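Local coordinates for pectinesterase (Aspergillus niger, PDB 5C1E), which hydrolyses methyl esters of the galacturonosyl units of pectin, releasing methanol, and probably contributes to maceration and soft-rotting of plant tissue, at residues A[56-61]-A[100-105]; A[8-13]-A[35-40]; A[125-130]-A[146-151]; A[49-54]-A[92-97]. One frame throughout, in Å; residues are numbered along the deposited sequence.

How the interactions relate
The four contacts illustrate how a parallel beta-helix is built from repeated strand pairings. Interactions 2, 1 and 3 belong to one sheet, in that order: I38 O receives Y60 N at 2.8 Å, and M103 N meets G129 O at 2.9 Å. Centres lie about 9 Å apart for interactions 1 and 2 and about 11 Å for 1 and 3, whereas 2 and 3 do not touch. Interaction 4 is in a different sheet, and its I51 and V96 meet L57 and F101 of interaction 1 across the interior. The glycan on N56 extends toward Q127, tying interactions 1 and 3 to one surface. All four lie away from D161, the predicted active-site residue.

Interaction 1. Residues A[56-61]-A[100-105]; sequences NLTLYG and GFSMYN. With NAG (2-acetamido-2-deoxy-beta-D-glucopyranose), chain B.
Y60 lays its ring alongside that of Y104, both side chains pointing the same way; the planes differ by 29° and the rings are slid so far that they barely overlap, with centroids 5.3 Å apart. T58 completes this group. Its CG2, anti to the backbone N, sits 3.4 Å above the plane of the Y60 ring, toward the rim, and meets the edge of the Y104 ring 3.6 Å from CE1. Y60 OH and Y104 OH share a water, and Y104 OH also bonds to D296.

Further along the same face, a second water is held by four groups: it donates to L57 O and to G100 O and accepts from T58 OG1 and S102 OG, the last at 2.9 Å. N56, beside this cluster, carries the N-acetylglucosamine stub, though the modelled geometry of that link is doubtful.

Beneath, the side chains are apolar. F101 lies beside L57, its CE1 3.8 Å from L57 CD2, and its CZ reaches L59 CB, while L59 CD2 packs 3.9 Å from M103 SD. Between the faces run four backbone hydrogen bonds, from S102 N to L57 O through to G61 N on Y104 O, the last 2.7 Å long. This in-register parallel pairing, with Y60 beside Y104 and T58 beside S102 outside, and L57, F101, L59 and M103 packed inside, is typical of the right-handed parallel beta-helix of pectin methylesterases.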
loop_
_atom_site.group_PDB
_atom_site.type_symbol
_atom_site.label_atom_id
_atom_site.label_comp_id
_atom_site.label_asym_id
_atom_site.label_seq_id
_atom_site.Cartn_x
_atom_site.Cartn_y
_atom_site.Cartn_z
ATOM N N ASN A 56 17.767 -4.842 -9.051
ATOM C CA ASN A 56 17.026 -4.845 -7.796
ATOM C C ASN A 56 17.431 -3.646 -6.950
ATOM O O ASN A 56 18.564 -3.562 -6.480
ATOM C CB ASN A 56 17.256 -6.138 -7.023
ATOM C CG ASN A 56 16.278 -7.231 -7.415
ATOM O OD1 ASN A 56 15.457 -7.067 -8.333
ATOM N ND2 ASN A 56 17.022 -8.366 -6.685
ATOM N N LEU A 57 16.500 -2.713 -6.791
ATOM C CA LEU A 57 16.738 -1.460 -6.062
ATOM C C LEU A 57 16.089 -1.540 -4.697
ATOM O O LEU A 57 14.955 -2.036 -4.571
ATOM C CB LEU A 57 16.161 -0.272 -6.832
ATOM C CG LEU A 57 16.221 1.101 -6.174
ATOM C CD1 LEU A 57 17.669 1.542 -6.043
ATOM C CD2 LEU A 57 15.445 2.124 -6.973
ATOM N N THR A 58 16.825 -1.073 -3.688
ATOM C CA THR A 58 16.281 -0.821 -2.347
ATOM C C THR A 58 16.420 0.655 -1.994
ATOM O O THR A 58 17.514 1.243 -2.127
ATOM C CB THR A 58 16.987 -1.687 -1.284
ATOM O OG1 THR A 58 16.813 -3.051 -1.636
ATOM C CG2 THR A 58 16.384 -1.450 0.103
ATOM N N LEU A 59 15.309 1.267 -1.566
ATOM C CA LEU A 59 15.309 2.642 -1.096
ATOM C C LEU A 59 15.083 2.674 0.423
ATOM O O LEU A 59 14.075 2.150 0.906
ATOM C CB LEU A 59 14.200 3.396 -1.817
ATOM C CG LEU A 59 14.055 4.908 -1.709
ATOM C CD1 LEU A 59 15.283 5.697 -2.162
ATOM C CD2 LEU A 59 12.858 5.281 -2.571
ATOM N N TYR A 60 16.032 3.252 1.163
ATOM C CA TYR A 60 15.976 3.302 2.616
ATOM C C TYR A 60 15.794 4.713 3.086
ATOM O O TYR A 60 16.527 5.597 2.658
ATOM C CB TYR A 60 17.299 2.867 3.223
ATOM C CG TYR A 60 17.732 1.461 2.979
ATOM C CD1 TYR A 60 17.138 0.410 3.654
ATOM C CD2 TYR A 60 18.783 1.181 2.122
ATOM C CE1 TYR A 60 17.574 -0.898 3.472
ATOM C CE2 TYR A 60 19.218 -0.118 1.936
ATOM C CZ TYR A 60 18.612 -1.153 2.621
ATOM O OH TYR A 60 19.039 -2.441 2.415
ATOM N N GLY A 61 14.885 4.912 4.030
ATOM C CA GLY A 61 14.726 6.194 4.692
ATOM C C GLY A 61 15.381 6.223 6.056
ATOM O O GLY A 61 15.446 5.219 6.761
ATOM N N GLY A 100 11.118 -6.358 -7.943
ATOM C CA GLY A 100 12.003 -6.604 -6.808
ATOM C C GLY A 100 12.326 -5.382 -5.976
ATOM O O GLY A 100 13.141 -5.462 -5.060
ATOM N N PHE A 101 11.704 -4.245 -6.291
ATOM C CA PHE A 101 11.923 -3.017 -5.531
ATOM C C PHE A 101 11.520 -3.217 -4.058
ATOM O O PHE A 101 10.505 -3.871 -3.757
ATOM C CB PHE A 101 11.102 -1.880 -6.155
ATOM C CG PHE A 101 11.180 -0.577 -5.413
ATOM C CD1 PHE A 101 12.339 0.192 -5.441
ATOM C CD2 PHE A 101 10.070 -0.087 -4.717
ATOM C CE1 PHE A 101 12.397 1.411 -4.778
ATOM C CE2 PHE A 101 10.120 1.127 -4.066
ATOM C CZ PHE A 101 11.293 1.877 -4.084
ATOM N N SER A 102 12.321 -2.656 -3.157
ATOM C CA SER A 102 11.988 -2.625 -1.729
ATOM C C SER A 102 12.125 -1.211 -1.219
ATOM O O SER A 102 13.061 -0.504 -1.606
ATOM C CB SER A 102 12.904 -3.548 -0.938
ATOM O OG SER A 102 12.841 -4.849 -1.446
ATOM N N MET A 103 11.209 -0.790 -0.350
ATOM C CA MET A 103 11.288 0.538 0.238
ATOM C C MET A 103 11.088 0.418 1.752
ATOM O O MET A 103 10.213 -0.325 2.211
ATOM C CB MET A 103 10.265 1.478 -0.404
ATOM C CG MET A 103 10.410 2.927 0.039
ATOM S SD MET A 103 9.459 4.055 -0.994
ATOM C CE MET A 103 7.807 3.845 -0.362
ATOM N N TYR A 104 11.942 1.106 2.504
ATOM C CA TYR A 104 11.949 1.051 3.962
ATOM C C TYR A 104 11.843 2.434 4.542
ATOM O O TYR A 104 12.669 3.308 4.239
ATOM C CB TYR A 104 13.257 0.440 4.503
ATOM C CG TYR A 104 13.476 -1.014 4.204
ATOM C CD1 TYR A 104 13.976 -1.412 2.969
ATOM C CD2 TYR A 104 13.186 -2.011 5.153
ATOM C CE1 TYR A 104 14.175 -2.736 2.683
ATOM C CE2 TYR A 104 13.421 -3.350 4.873
ATOM C CZ TYR A 104 13.920 -3.691 3.633
ATOM O OH TYR A 104 14.142 -4.985 3.281
ATOM N N ASN A 105 10.852 2.620 5.406
ATOM C CA ASN A 105 10.759 3.831 6.240
ATOM C C ASN A 105 10.713 5.153 5.471
ATOM O O ASN A 105 11.451 6.097 5.780
ATOM C CB ASN A 105 11.903 3.824 7.256
ATOM C CG ASN A 105 11.978 2.529 8.011
ATOM O OD1 ASN A 105 12.939 1.765 7.882
ATOM N ND2 ASN A 105 10.950 2.255 8.797
HETATM C C1 NAG B . 16.681 -10.129 -7.803
HETATM C C2 NAG B . 17.888 -10.981 -7.451
HETATM C C3 NAG B . 17.371 -12.413 -7.346
HETATM C C4 NAG B . 16.205 -12.483 -6.339
HETATM C C5 NAG B . 15.182 -11.342 -6.504
HETATM C C6 NAG B . 14.235 -11.215 -5.320
HETATM C C7 NAG B . 20.129 -10.167 -8.132
HETATM C C8 NAG B . 21.140 -10.012 -9.237
HETATM N N2 NAG B . 18.964 -10.769 -8.420
HETATM O O3 NAG B . 18.431 -13.279 -6.980
HETATM O O4 NAG B . 15.531 -13.728 -6.443
HETATM O O5 NAG B . 15.831 -10.101 -6.670
HETATM O O6 NAG B . 13.250 -10.241 -5.609
HETATM O O7 NAG B . 20.419 -9.737 -7.019
HETATM O O HOH W 1 15.025 -4.876 -3.305
HETATM O O HOH W 2 17.367 -4.977 2.803
#

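Interaction 2. Residues A[8-13]-A[35-40]; sequences SGCLTV and SACIYV
C10 and C37 are joined by a disulfide that pins together the two parallel strands of a beta-alpha-beta unit, strand 11-13, helix 22-29 and strand 36-40, at one end of the beta-helix. The tight part begins just beyond the bridge. L11 N donates to C37 O, Y39 N to L11 O over 2.7 Å in a nearly straight bond (175°), and V13 N to Y39 O. On the face turned to helix 22-29, V13 straddles two neighbours: its side chain crosses that of I38 obliquely, CG2 3.8 Å from I38 CG2, and lies beside V40, CG1 4.1 Å from V40 CG1. L11 reaches L29 of that helix.

The other end is loose. S8 and G9 are exposed and hardly touch the partner strand, and a water bridges the two segments there, donating to G9 O and accepting from C37 N at 2.9 Å. The face of T12 and Y39 is also loosely packed, and T12 OG1 bonds to T18 N. At the bridge, C37 SG sits between its own N and carbonyl carbon (chi1 58°), and C10 SG and C37 SG are 2.1 Å apart with a torsion of -98° about their bond.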
loop_
_atom_site.group_PDB
_atom_site.type_symbol
_atom_site.label_atom_id
_atom_site.label_comp_id
_atom_site.label_asym_id
_atom_site.label_seq_id
_atom_site.Cartn_x
_atom_site.Cartn_y
_atom_site.Cartn_z
ATOM N N SER A 8 25.686 -0.085 3.650
ATOM C CA SER A 8 26.816 -0.443 2.815
ATOM C C SER A 8 26.480 -0.299 1.335
ATOM O O SER A 8 25.524 -0.878 0.856
ATOM C CB SER A 8 27.241 -1.895 3.082
ATOM O OG SER A 8 28.465 -2.155 2.418
ATOM N N GLY A 9 27.272 0.496 0.634
ATOM C CA GLY A 9 27.168 0.623 -0.811
ATOM C C GLY A 9 26.098 1.555 -1.333
ATOM O O GLY A 9 26.027 1.764 -2.540
ATOM N N CYS A 10 25.267 2.134 -0.461
ATOM C CA CYS A 10 24.136 2.923 -0.950
ATOM C C CYS A 10 24.554 4.318 -1.379
ATOM O O CYS A 10 25.463 4.893 -0.805
ATOM C CB CYS A 10 23.001 3.026 0.083
ATOM S SG CYS A 10 22.313 1.437 0.590
ATOM N N LEU A 11 23.864 4.843 -2.385
ATOM C CA LEU A 11 23.966 6.249 -2.772
ATOM C C LEU A 11 23.269 7.080 -1.684
ATOM O O LEU A 11 22.328 6.598 -1.052
ATOM C CB LEU A 11 23.274 6.496 -4.110
ATOM C CG LEU A 11 23.902 5.989 -5.416
ATOM C CD1 LEU A 11 24.105 4.493 -5.416
ATOM C CD2 LEU A 11 23.038 6.396 -6.598
ATOM N N THR A 12 23.712 8.317 -1.473
ATOM C CA THR A 12 23.131 9.142 -0.407
ATOM C C THR A 12 22.414 10.360 -0.958
ATOM O O THR A 12 22.963 11.072 -1.786
ATOM C CB THR A 12 24.172 9.656 0.570
ATOM O OG1 THR A 12 25.184 10.375 -0.150
ATOM C CG2 THR A 12 24.804 8.499 1.351
ATOM N N VAL A 13 21.214 10.605 -0.442
ATOM C CA VAL A 13 20.422 11.774 -0.778
ATOM C C VAL A 13 20.204 12.570 0.494
ATOM O O VAL A 13 19.900 11.990 1.530
ATOM C CB VAL A 13 19.036 11.389 -1.319
ATOM C CG1 VAL A 13 18.183 12.631 -1.528
ATOM C CG2 VAL A 13 19.163 10.605 -2.631
ATOM N N SER A 35 22.419 -4.922 -8.462
ATOM C CA SER A 35 21.610 -4.510 -7.337
ATOM C C SER A 35 22.178 -3.196 -6.837
ATOM O O SER A 35 23.395 -2.977 -6.880
ATOM C CB SER A 35 21.631 -5.564 -6.229
ATOM O OG SER A 35 22.885 -5.581 -5.563
ATOM N N ALA A 36 21.291 -2.328 -6.362
ATOM C CA ALA A 36 21.656 -0.989 -5.946
ATOM C C ALA A 36 20.776 -0.560 -4.789
ATOM O O ALA A 36 19.712 -1.123 -4.558
ATOM C CB ALA A 36 21.492 -0.028 -7.108
ATOM N N CYS A 37 21.239 0.444 -4.064
ATOM C CA CYS A 37 20.446 1.015 -3.004
ATOM C C CYS A 37 20.735 2.487 -2.830
ATOM O O CYS A 37 21.806 2.994 -3.197
ATOM C CB CYS A 37 20.622 0.247 -1.693
ATOM S SG CYS A 37 22.301 0.144 -1.072
ATOM N N ILE A 38 19.724 3.165 -2.303
ATOM C CA ILE A 38 19.754 4.593 -2.077
ATOM C C ILE A 38 19.272 4.810 -0.639
ATOM O O ILE A 38 18.267 4.210 -0.207
ATOM C CB ILE A 38 18.846 5.362 -3.069
ATOM C CG1 ILE A 38 19.328 5.171 -4.510
ATOM C CG2 ILE A 38 18.825 6.850 -2.740
ATOM C CD1 ILE A 38 18.385 5.705 -5.579
ATOM N N TYR A 39 20.026 5.630 0.088
ATOM C CA TYR A 39 19.662 6.094 1.422
ATOM C C TYR A 39 19.236 7.546 1.333
ATOM O O TYR A 39 19.989 8.389 0.828
ATOM C CB TYR A 39 20.847 5.964 2.379
ATOM C CG TYR A 39 20.685 6.682 3.713
ATOM C CD1 TYR A 39 19.893 6.154 4.733
ATOM C CD2 TYR A 39 21.360 7.869 3.973
ATOM C CE1 TYR A 39 19.750 6.816 5.954
ATOM C CE2 TYR A 39 21.229 8.522 5.197
ATOM C CZ TYR A 39 20.431 7.987 6.186
ATOM O OH TYR A 39 20.291 8.653 7.407
ATOM N N VAL A 40 18.041 7.832 1.846
ATOM C CA VAL A 40 17.497 9.180 1.852
ATOM C C VAL A 40 17.479 9.711 3.276
ATOM O O VAL A 40 16.875 9.105 4.183
ATOM C CB VAL A 40 16.081 9.228 1.243
ATOM C CG1 VAL A 40 15.605 10.670 1.041
ATOM C CG2 VAL A 40 16.059 8.494 -0.087
HETATM O O HOH W 3 24.047 0.932 -4.612
#

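Interaction 3. Residues A[125-130]-A[146-151]; sequences ADQLGF and AGTQYY. With NAG (2-acetamido-2-deoxy-beta-D-glucopyranose), chain B; SO4 (sulfate ion), chain C.
F130 and Y151 lie side by side, the side chains pointing the same way and CG anti to the carbonyl carbon in each. The planes of their rings are within 12° of parallel but slid apart, centroids 4.6 Å from each other, and F130 CD1 lies 3.3 Å above one face of the Y151 ring, offset toward its rim. The Y151 hydroxyl is fixed in turn: it donates to Q149 OE1 over 2.8 Å, with the oxygen in the plane of the ring. The Q149 chain, extended beyond CG, runs beside L128, and its NE2 reaches A146 O at 2.9 Å from above that carbonyl's plane.

These residues sit on adjacent coils of the parallel beta-helix. T148 OG1 lies between its own N and carbonyl carbon (chi1 51°) and accepts a hydrogen bond from Q127 N, while D126 OD1 accepts one from T148 N at 3.1 Å through its anti lone pair. On the opposite face from Q149, the Y150 hydroxyl donates a hydrogen bond to O3 of a sulfate, 2.6 Å away, an ion probably from the crystallisation liquor and also bound by K283 and W170.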
loop_
_atom_site.group_PDB
_atom_site.type_symbol
_atom_site.label_atom_id
_atom_site.label_comp_id
_atom_site.label_asym_id
_atom_site.label_seq_id
_atom_site.Cartn_x
_atom_site.Cartn_y
_atom_site.Cartn_z
ATOM N N ALA A 125 4.552 -3.941 -10.589
ATOM C CA ALA A 125 5.674 -4.855 -10.809
ATOM C C ALA A 125 5.605 -5.982 -9.771
ATOM O O ALA A 125 4.802 -5.947 -8.836
ATOM C CB ALA A 125 6.996 -4.116 -10.692
ATOM N N ASP A 126 6.442 -6.993 -9.944
ATOM C CA ASP A 126 6.435 -8.148 -9.049
ATOM C C ASP A 126 7.488 -8.060 -7.945
ATOM O O ASP A 126 8.507 -7.379 -8.078
ATOM C CB ASP A 126 6.703 -9.436 -9.836
ATOM C CG ASP A 126 5.536 -9.865 -10.701
ATOM O OD1 ASP A 126 4.373 -9.846 -10.236
ATOM O OD2 ASP A 126 5.797 -10.280 -11.853
ATOM N N GLN A 127 7.235 -8.807 -6.876
ATOM C CA GLN A 127 8.117 -8.896 -5.711
ATOM C C GLN A 127 8.439 -7.527 -5.121
ATOM O O GLN A 127 9.600 -7.200 -4.864
ATOM C CB GLN A 127 9.383 -9.688 -6.073
ATOM C CG GLN A 127 9.006 -11.038 -6.648
ATOM C CD GLN A 127 10.119 -12.062 -6.682
ATOM O OE1 GLN A 127 11.295 -11.766 -6.450
ATOM N NE2 GLN A 127 9.741 -13.299 -6.983
ATOM N N LEU A 128 7.397 -6.718 -4.949
ATOM C CA LEU A 128 7.515 -5.406 -4.318
ATOM C C LEU A 128 7.341 -5.520 -2.821
ATOM O O LEU A 128 6.348 -6.092 -2.334
ATOM C CB LEU A 128 6.477 -4.432 -4.875
ATOM C CG LEU A 128 6.543 -4.252 -6.393
ATOM C CD1 LEU A 128 5.568 -3.154 -6.816
ATOM C CD2 LEU A 128 7.964 -3.946 -6.872
ATOM N N GLY A 129 8.309 -4.991 -2.085
ATOM C CA GLY A 129 8.289 -5.056 -0.613
ATOM C C GLY A 129 8.349 -3.681 0.001
ATOM O O GLY A 129 9.240 -2.893 -0.332
ATOM N N PHE A 130 7.407 -3.399 0.898
ATOM C CA PHE A 130 7.318 -2.114 1.575
ATOM C C PHE A 130 7.265 -2.336 3.082
ATOM O O PHE A 130 6.413 -3.063 3.578
ATOM C CB PHE A 130 6.076 -1.338 1.104
ATOM C CG PHE A 130 6.072 -1.049 -0.362
ATOM C CD1 PHE A 130 5.526 -1.948 -1.261
ATOM C CD2 PHE A 130 6.630 0.131 -0.855
ATOM C CE1 PHE A 130 5.522 -1.672 -2.626
ATOM C CE2 PHE A 130 6.644 0.405 -2.220
ATOM C CZ PHE A 130 6.096 -0.498 -3.103
ATOM N N ALA A 146 -0.787 -4.089 -10.148
ATOM C CA ALA A 146 -0.493 -5.441 -10.610
ATOM C C ALA A 146 0.768 -5.972 -9.956
ATOM O O ALA A 146 1.600 -5.202 -9.463
ATOM C CB ALA A 146 -0.328 -5.463 -12.121
ATOM N N GLY A 147 0.914 -7.290 -10.004
ATOM C CA GLY A 147 2.076 -7.975 -9.469
ATOM C C GLY A 147 1.969 -8.380 -8.010
ATOM O O GLY A 147 1.033 -7.988 -7.305
ATOM N N THR A 148 2.939 -9.170 -7.564
ATOM C CA THR A 148 2.976 -9.659 -6.195
ATOM C C THR A 148 3.624 -8.598 -5.317
ATOM O O THR A 148 4.667 -8.042 -5.666
ATOM C CB THR A 148 3.726 -10.988 -6.096
ATOM O OG1 THR A 148 4.998 -10.872 -6.731
ATOM C CG2 THR A 148 2.919 -12.079 -6.779
ATOM N N GLN A 149 2.963 -8.276 -4.210
ATOM C CA GLN A 149 3.377 -7.175 -3.366
ATOM C C GLN A 149 3.156 -7.520 -1.913
ATOM O O GLN A 149 2.181 -8.214 -1.564
ATOM C CB GLN A 149 2.610 -5.902 -3.718
ATOM C CG GLN A 149 2.700 -5.525 -5.181
ATOM C CD GLN A 149 2.004 -4.219 -5.522
ATOM O OE1 GLN A 149 1.842 -3.325 -4.686
ATOM N NE2 GLN A 149 1.635 -4.085 -6.779
ATOM N N TYR A 150 4.051 -7.003 -1.073
ATOM C CA TYR A 150 4.046 -7.275 0.349
ATOM C C TYR A 150 4.264 -5.971 1.117
ATOM O O TYR A 150 5.220 -5.245 0.846
ATOM C CB TYR A 150 5.137 -8.309 0.661
ATOM C CG TYR A 150 5.326 -8.629 2.121
ATOM C CD1 TYR A 150 4.508 -9.534 2.767
ATOM C CD2 TYR A 150 6.346 -8.034 2.855
ATOM C CE1 TYR A 150 4.695 -9.833 4.111
ATOM C CE2 TYR A 150 6.545 -8.331 4.187
ATOM C CZ TYR A 150 5.719 -9.218 4.811
ATOM O OH TYR A 150 5.930 -9.496 6.130
ATOM N N TYR A 151 3.346 -5.672 2.038
ATOM C CA TYR A 151 3.399 -4.461 2.864
ATOM C C TYR A 151 3.415 -4.894 4.319
ATOM O O TYR A 151 2.496 -5.568 4.762
ATOM C CB TYR A 151 2.182 -3.537 2.614
ATOM C CG TYR A 151 2.134 -2.957 1.215
ATOM C CD1 TYR A 151 1.772 -3.742 0.128
ATOM C CD2 TYR A 151 2.456 -1.625 0.981
ATOM C CE1 TYR A 151 1.756 -3.225 -1.152
ATOM C CE2 TYR A 151 2.437 -1.087 -0.302
ATOM C CZ TYR A 151 2.101 -1.900 -1.371
ATOM O OH TYR A 151 2.073 -1.386 -2.642
HETATM C C1 NAG B . 16.681 -10.129 -7.803
HETATM C C2 NAG B . 17.888 -10.981 -7.451
HETATM C C3 NAG B . 17.371 -12.413 -7.346
HETATM C C4 NAG B . 16.205 -12.483 -6.339
HETATM C C5 NAG B . 15.182 -11.342 -6.504
HETATM C C6 NAG B . 14.235 -11.215 -5.320
HETATM C C7 NAG B . 20.129 -10.167 -8.132
HETATM C C8 NAG B . 21.140 -10.012 -9.237
HETATM N N2 NAG B . 18.964 -10.769 -8.420
HETATM O O3 NAG B . 18.431 -13.279 -6.980
HETATM O O4 NAG B . 15.531 -13.728 -6.443
HETATM O O5 NAG B . 15.831 -10.101 -6.670
HETATM O O6 NAG B . 13.250 -10.241 -5.609
HETATM O O7 NAG B . 20.419 -9.737 -7.019
HETATM S S SO4 C . 3.633 -11.653 7.895
HETATM O O1 SO4 C . 4.087 -11.703 9.316
HETATM O O2 SO4 C . 2.827 -10.418 7.700
HETATM O O3 SO4 C . 4.776 -11.671 6.943
HETATM O O4 SO4 C . 2.821 -12.862 7.621
#

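Interaction 4. Residues A[49-54]-A[92-97]; sequences LTIDYA and ATVNVV
L49 O is gripped by two donors, the backbone N of N95 at 2.9 Å and a water at 2.8 Å. The same water donates to A92 O, which also takes the side-chain amide of Q48, so this one molecule links the start of strand 49-51 to the loop leading into strand 94-96. The remaining rungs follow the alternation of a parallel ladder: L49 N gives to T93 O, V97 N to I51 O, and I51 N to N95 O, the last short (2.7 Å) and nearly straight at 169°.

The side chains divide by face. Inward, I51 has CG1 anti to its carbonyl carbon (chi1 -47°), which sets that atom 4.0 Å from V94 CG1 and 4.2 Å from V96 CG2. L49 is on this face too; helix 22-29 covers both L49 and I51 through L26. Outward, T50 and N95 lie side by side, but they touch through T50 OG1 and N95 CB, 4.0 Å apart, and not by a polar bond. Where the strands give way to loop, V97 CG2 packs 3.6 Å from D52 CB.

As in other parallel beta-helices, adhesion here is divided: backbone hydrogen bonds fix the register of strands 49-51 and 94-96, aliphatic branches fill the interior, and the polar outer side chains of T50 and N95 add van der Waals contact.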
loop_
_atom_site.group_PDB
_atom_site.type_symbol
_atom_site.label_atom_id
_atom_site.label_comp_id
_atom_site.label_asym_id
_atom_site.label_seq_id
_atom_site.Cartn_x
_atom_site.Cartn_y
_atom_site.Cartn_z
ATOM N N LEU A 49 8.104 10.767 -8.955
ATOM C CA LEU A 49 9.142 9.807 -9.334
ATOM C C LEU A 49 8.590 8.595 -10.064
ATOM O O LEU A 49 7.502 8.111 -9.754
ATOM C CB LEU A 49 9.863 9.328 -8.075
ATOM C CG LEU A 49 10.475 10.430 -7.223
ATOM C CD1 LEU A 49 10.990 9.848 -5.922
ATOM C CD2 LEU A 49 11.579 11.130 -8.002
ATOM N N THR A 50 9.340 8.109 -11.046
ATOM C CA THR A 50 9.065 6.808 -11.651
ATOM C C THR A 50 10.262 5.929 -11.361
ATOM O O THR A 50 11.397 6.312 -11.684
ATOM C CB THR A 50 8.813 6.912 -13.165
ATOM O OG1 THR A 50 7.646 7.717 -13.378
ATOM C CG2 THR A 50 8.593 5.526 -13.778
ATOM N N ILE A 51 10.020 4.786 -10.734
ATOM C CA ILE A 51 11.090 3.842 -10.382
ATOM C C ILE A 51 11.102 2.717 -11.420
ATOM O O ILE A 51 10.259 1.808 -11.372
ATOM C CB ILE A 51 10.898 3.194 -9.001
ATOM C CG1 ILE A 51 10.545 4.214 -7.910
ATOM C CG2 ILE A 51 12.143 2.404 -8.594
ATOM C CD1 ILE A 51 11.551 5.294 -7.655
ATOM N N ASP A 52 12.040 2.782 -12.365
ATOM C CA ASP A 52 12.098 1.796 -13.449
ATOM C C ASP A 52 13.471 1.151 -13.605
ATOM O O ASP A 52 13.771 0.602 -14.647
ATOM C CB ASP A 52 11.652 2.432 -14.774
ATOM C CG ASP A 52 12.519 3.615 -15.172
ATOM O OD1 ASP A 52 13.582 3.819 -14.534
ATOM O OD2 ASP A 52 12.130 4.338 -16.111
ATOM N N TYR A 53 14.286 1.196 -12.561
ATOM C CA TYR A 53 15.623 0.620 -12.593
ATOM C C TYR A 53 15.560 -0.866 -12.985
ATOM O O TYR A 53 14.673 -1.612 -12.524
ATOM C CB TYR A 53 16.258 0.802 -11.211
ATOM C CG TYR A 53 17.681 0.322 -11.097
ATOM C CD1 TYR A 53 18.692 0.899 -11.871
ATOM C CD2 TYR A 53 18.018 -0.695 -10.219
ATOM C CE1 TYR A 53 20.002 0.454 -11.765
ATOM C CE2 TYR A 53 19.324 -1.150 -10.110
ATOM C CZ TYR A 53 20.312 -0.567 -10.893
ATOM O OH TYR A 53 21.628 -0.993 -10.804
ATOM N N ALA A 54 16.500 -1.291 -13.836
ATOM C CA ALA A 54 16.526 -2.657 -14.354
ATOM C C ALA A 54 16.957 -3.686 -13.323
ATOM O O ALA A 54 16.552 -4.829 -13.384
ATOM C CB ALA A 54 17.420 -2.741 -15.590
ATOM N N ALA A 92 0.409 9.682 -9.825
ATOM C CA ALA A 92 1.095 9.077 -8.684
ATOM C C ALA A 92 2.318 9.870 -8.298
ATOM O O ALA A 92 3.082 10.287 -9.156
ATOM C CB ALA A 92 1.488 7.642 -8.989
ATOM N N THR A 93 2.502 10.089 -6.999
ATOM C CA THR A 93 3.724 10.717 -6.508
ATOM C C THR A 93 4.919 9.809 -6.773
ATOM O O THR A 93 5.997 10.280 -7.174
ATOM C CB THR A 93 3.601 11.064 -5.029
ATOM O OG1 THR A 93 2.526 11.994 -4.883
ATOM C CG2 THR A 93 4.874 11.680 -4.519
ATOM N N VAL A 94 4.710 8.512 -6.581
ATOM C CA VAL A 94 5.732 7.493 -6.896
ATOM C C VAL A 94 5.111 6.355 -7.715
ATOM O O VAL A 94 4.074 5.786 -7.332
ATOM C CB VAL A 94 6.374 6.883 -5.638
ATOM C CG1 VAL A 94 7.359 5.793 -6.032
ATOM C CG2 VAL A 94 7.096 7.934 -4.815
ATOM N N ASN A 95 5.754 6.035 -8.839
ATOM C CA ASN A 95 5.280 5.017 -9.761
ATOM C C ASN A 95 6.324 3.918 -9.827
ATOM O O ASN A 95 7.386 4.120 -10.391
ATOM C CB ASN A 95 5.037 5.640 -11.153
ATOM C CG ASN A 95 4.535 4.644 -12.184
ATOM O OD1 ASN A 95 4.238 3.487 -11.878
ATOM N ND2 ASN A 95 4.410 5.108 -13.430
ATOM N N VAL A 96 6.035 2.767 -9.231
ATOM C CA VAL A 96 7.010 1.678 -9.185
ATOM C C VAL A 96 6.733 0.661 -10.281
ATOM O O VAL A 96 5.756 -0.104 -10.215
ATOM C CB VAL A 96 7.010 0.968 -7.830
ATOM C CG1 VAL A 96 8.100 -0.086 -7.792
ATOM C CG2 VAL A 96 7.225 1.963 -6.701
ATOM N N VAL A 97 7.605 0.636 -11.275
ATOM C CA VAL A 97 7.519 -0.355 -12.353
ATOM C C VAL A 97 8.773 -1.240 -12.421
ATOM O O VAL A 97 9.083 -1.844 -13.456
ATOM C CB VAL A 97 7.217 0.303 -13.708
ATOM C CG1 VAL A 97 5.857 0.965 -13.666
ATOM C CG2 VAL A 97 8.307 1.294 -14.104
HETATM O O HOH W 4 5.093 9.164 -10.710
#